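Local coordinates for conserved domain protein (PDB 2I7R) that is of unknown function but belongs to the glyoxalase/bleomycin resistance protein/dioxygenase superfamily and pairs with a second copy of itself, at residues I65-E70 / A108-D113. Residues are numbered along the deposited sequence; the frame is centred on the assembly and turned at random.
Sequences IIIHIE and AGLVLD
Strand 65-70, with I67 and H68 facing L112 and D113, forms a parallel pairing with strand 111-116 at the edge, within this chain, of a four-stranded mixed sheet. I67 N hydrogen-bonds to V111 O at 3.0 Å, and I67 O accepts from D113 N, tilted 33° from the carbonyl plane. Two residues on, I69 N donates almost head-on to D113 O at 2.6 Å, so D113 is held through both N and O. Where the pairing begins, a water accepts from I65 N and donates to G109 O. On the face carrying I66, H68, V111 and D113, H68 ND1 donates to the anti lone pair of D113 OD2 at 2.7 Å; the oxygen lies near the ring plane, while carboxylate and ring planes stand 83° apart. D113 CG, anti to its backbone N (chi1 175°), thereby comes beside the ring edge. L102 N holds D113 OD1, and D10 of the second subunit takes H68 NE2; carboxylates at both ring nitrogens fix the ring's rotation and would polarise it. I66 CG2, on the same strand, lies over one ring face, offset toward the rim. On the face carrying I67 and L112, L110 CD2 touches I65 CD1 (3.8 Å) and I67 CD1, and I69 CD1 lies beside L112 CD2. The sheet runs on antiparallel into the second subunit; parallel first and last strands are characteristic of the glyoxalase-fold βαβββ module.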
ATOM      1  N   ILE A  65       6.359   4.570  -3.209  1.00 15.63           N
ATOM      2  CA  ILE A  65       5.964   3.673  -2.126  1.00 15.62           C
ATOM      3  C   ILE A  65       6.939   2.518  -1.966  1.00 15.21           C
ATOM      4  O   ILE A  65       7.692   2.192  -2.883  1.00 13.77           O
ATOM      5  CB  ILE A  65       4.506   3.118  -2.284  1.00 16.00           C
ATOM      6  CG1 ILE A  65       4.479   1.934  -3.268  1.00 14.47           C
ATOM      7  CG2 ILE A  65       3.489   4.307  -2.591  1.00 15.02           C
ATOM      8  CD1 ILE A  65       3.077   1.289  -3.500  1.00 16.19           C
ATOM      9  N   ILE A  66       6.931   1.940  -0.775  1.00 14.97           N
ATOM     10  CA  ILE A  66       7.618   0.674  -0.506  1.00 15.93           C
ATOM     11  C   ILE A  66       6.587  -0.259   0.126  1.00 15.70           C
ATOM     12  O   ILE A  66       5.903   0.097   1.082  1.00 14.74           O
ATOM     13  CB  ILE A  66       8.860   0.877   0.428  1.00 16.56           C
ATOM     14  CG1 ILE A  66       9.896   1.792  -0.278  1.00 17.09           C
ATOM     15  CG2 ILE A  66       9.478  -0.453   0.819  1.00 16.07           C
ATOM     16  CD1 ILE A  66      11.091   2.196   0.560  1.00 17.47           C
ATOM     17  N   ILE A  67       6.476  -1.443  -0.463  1.00 16.06           N
ATOM     18  CA  ILE A  67       5.565  -2.490  -0.023  1.00 15.93           C
ATOM     19  C   ILE A  67       6.439  -3.479   0.732  1.00 16.70           C
ATOM     20  O   ILE A  67       7.276  -4.160   0.105  1.00 16.71           O
ATOM     21  CB  ILE A  67       4.942  -3.198  -1.258  1.00 16.37           C
ATOM     22  CG1 ILE A  67       3.873  -2.312  -1.956  1.00 15.56           C
ATOM     23  CG2 ILE A  67       4.425  -4.545  -0.898  1.00 13.39           C
ATOM     24  CD1 ILE A  67       3.603  -2.819  -3.383  1.00 16.33           C
ATOM     25  N   HIS A  68       6.271  -3.541   2.056  1.00 16.37           N
ATOM     26  CA  HIS A  68       7.082  -4.429   2.910  1.00 17.29           C
ATOM     27  C   HIS A  68       6.376  -5.745   3.132  1.00 17.86           C
ATOM     28  O   HIS A  68       5.217  -5.776   3.563  1.00 18.00           O
ATOM     29  CB  HIS A  68       7.395  -3.816   4.282  1.00 16.95           C
ATOM     30  CG  HIS A  68       8.107  -2.495   4.230  1.00 17.58           C
ATOM     31  ND1 HIS A  68       9.470  -2.373   4.401  1.00 18.74           N
ATOM     32  CD2 HIS A  68       7.639  -1.239   4.065  1.00 17.24           C
ATOM     33  CE1 HIS A  68       9.816  -1.102   4.287  1.00 20.00           C
ATOM     34  NE2 HIS A  68       8.717  -0.389   4.115  1.00 19.66           N
ATOM     35  N   ILE A  69       7.101  -6.833   2.885  1.00 18.37           N
ATOM     36  CA  ILE A  69       6.569  -8.173   3.043  1.00 19.30           C
ATOM     37  C   ILE A  69       7.401  -8.928   4.064  1.00 20.87           C
ATOM     38  O   ILE A  69       8.618  -9.168   3.855  1.00 21.21           O
ATOM     39  CB  ILE A  69       6.518  -8.945   1.700  1.00 19.44           C
ATOM     40  CG1 ILE A  69       5.686  -8.148   0.681  1.00 18.95           C
ATOM     41  CG2 ILE A  69       5.944 -10.411   1.902  1.00 18.56           C
ATOM     42  CD1 ILE A  69       5.833  -8.597  -0.755  1.00 17.31           C
ATOM     43  N   GLU A  70       6.774  -9.266   5.189  1.00 20.74           N
ATOM     44  CA  GLU A  70       7.474 -10.041   6.195  1.00 22.28           C
ATOM     45  C   GLU A  70       7.604 -11.521   5.771  1.00 22.23           C
ATOM     46  O   GLU A  70       6.628 -12.173   5.394  1.00 21.67           O
ATOM     47  CB  GLU A  70       6.815  -9.920   7.563  1.00 22.83           C
ATOM     48  CG  GLU A  70       7.802 -10.246   8.694  1.00 24.14           C
ATOM     49  CD  GLU A  70       7.269  -9.911  10.075  1.00 27.16           C
ATOM     50  OE1 GLU A  70       6.078  -9.524  10.196  1.00 26.78           O
ATOM     51  OE2 GLU A  70       8.059 -10.047  11.036  1.00 29.17           O
ATOM     52  N   ALA A 108       6.741  -1.294 -12.816  1.00 18.37           N
ATOM     53  CA  ALA A 108       5.875  -0.095 -12.773  1.00 18.96           C
ATOM     54  C   ALA A 108       6.210   0.900 -11.683  1.00 19.47           C
ATOM     55  O   ALA A 108       5.314   1.596 -11.166  1.00 19.97           O
ATOM     56  CB  ALA A 108       4.386  -0.479 -12.686  1.00 19.31           C
ATOM     57  N   GLY A 109       7.495   1.005 -11.339  1.00 19.86           N
ATOM     58  CA  GLY A 109       7.904   1.945 -10.295  1.00 18.28           C
ATOM     59  C   GLY A 109       7.794   1.366  -8.880  1.00 18.39           C
ATOM     60  O   GLY A 109       8.247   2.016  -7.932  1.00 17.97           O
ATOM     61  N   LEU A 110       7.211   0.164  -8.711  1.00 17.32           N
ATOM     62  CA  LEU A 110       7.013  -0.379  -7.337  1.00 17.20           C
ATOM     63  C   LEU A 110       8.347  -0.810  -6.785  1.00 17.29           C
ATOM     64  O   LEU A 110       9.189  -1.262  -7.555  1.00 17.92           O
ATOM     65  CB  LEU A 110       6.088  -1.587  -7.286  1.00 16.13           C
ATOM     66  CG  LEU A 110       4.674  -1.313  -7.803  1.00 16.45           C
ATOM     67  CD1 LEU A 110       4.005  -2.581  -8.197  1.00 16.34           C
ATOM     68  CD2 LEU A 110       3.926  -0.534  -6.782  1.00 11.56           C
ATOM     69  N   VAL A 111       8.500  -0.672  -5.471  1.00 16.26           N
ATOM     70  CA  VAL A 111       9.665  -1.120  -4.711  1.00 15.75           C
ATOM     71  C   VAL A 111       9.160  -2.055  -3.596  1.00 16.39           C
ATOM     72  O   VAL A 111       8.185  -1.764  -2.890  1.00 15.40           O
ATOM     73  CB  VAL A 111      10.453   0.086  -4.067  1.00 16.51           C
ATOM     74  CG1 VAL A 111      11.591  -0.414  -3.132  1.00 13.71           C
ATOM     75  CG2 VAL A 111      10.977   1.128  -5.158  1.00 13.48           C
ATOM     76  N   LEU A 112       9.818  -3.186  -3.456  1.00 16.38           N
ATOM     77  CA  LEU A 112       9.367  -4.189  -2.495  1.00 17.99           C
ATOM     78  C   LEU A 112      10.481  -4.411  -1.490  1.00 18.33           C
ATOM     79  O   LEU A 112      11.667  -4.383  -1.854  1.00 18.00           O
ATOM     80  CB  LEU A 112       8.959  -5.507  -3.178  1.00 16.85           C
ATOM     81  CG  LEU A 112       7.608  -5.427  -3.940  1.00 19.27           C
ATOM     82  CD1 LEU A 112       7.788  -4.777  -5.293  1.00 20.49           C
ATOM     83  CD2 LEU A 112       6.953  -6.820  -4.113  1.00 19.78           C
ATOM     84  N   ASP A 113      10.088  -4.616  -0.236  1.00 18.20           N
ATOM     85  CA  ASP A 113      11.031  -5.019   0.811  1.00 19.03           C
ATOM     86  C   ASP A 113      10.608  -6.370   1.351  1.00 19.23           C
ATOM     87  O   ASP A 113       9.490  -6.524   1.831  1.00 19.37           O
ATOM     88  CB  ASP A 113      11.057  -3.968   1.928  1.00 19.25           C
ATOM     89  CG  ASP A 113      11.929  -4.364   3.113  1.00 20.73           C
ATOM     90  OD1 ASP A 113      12.925  -5.075   2.917  1.00 22.40           O
ATOM     91  OD2 ASP A 113      11.615  -3.955   4.239  1.00 18.95           O
TER
HETATM   92  O   HOH W   1       7.502   2.864  -5.369  1.00 20.98           O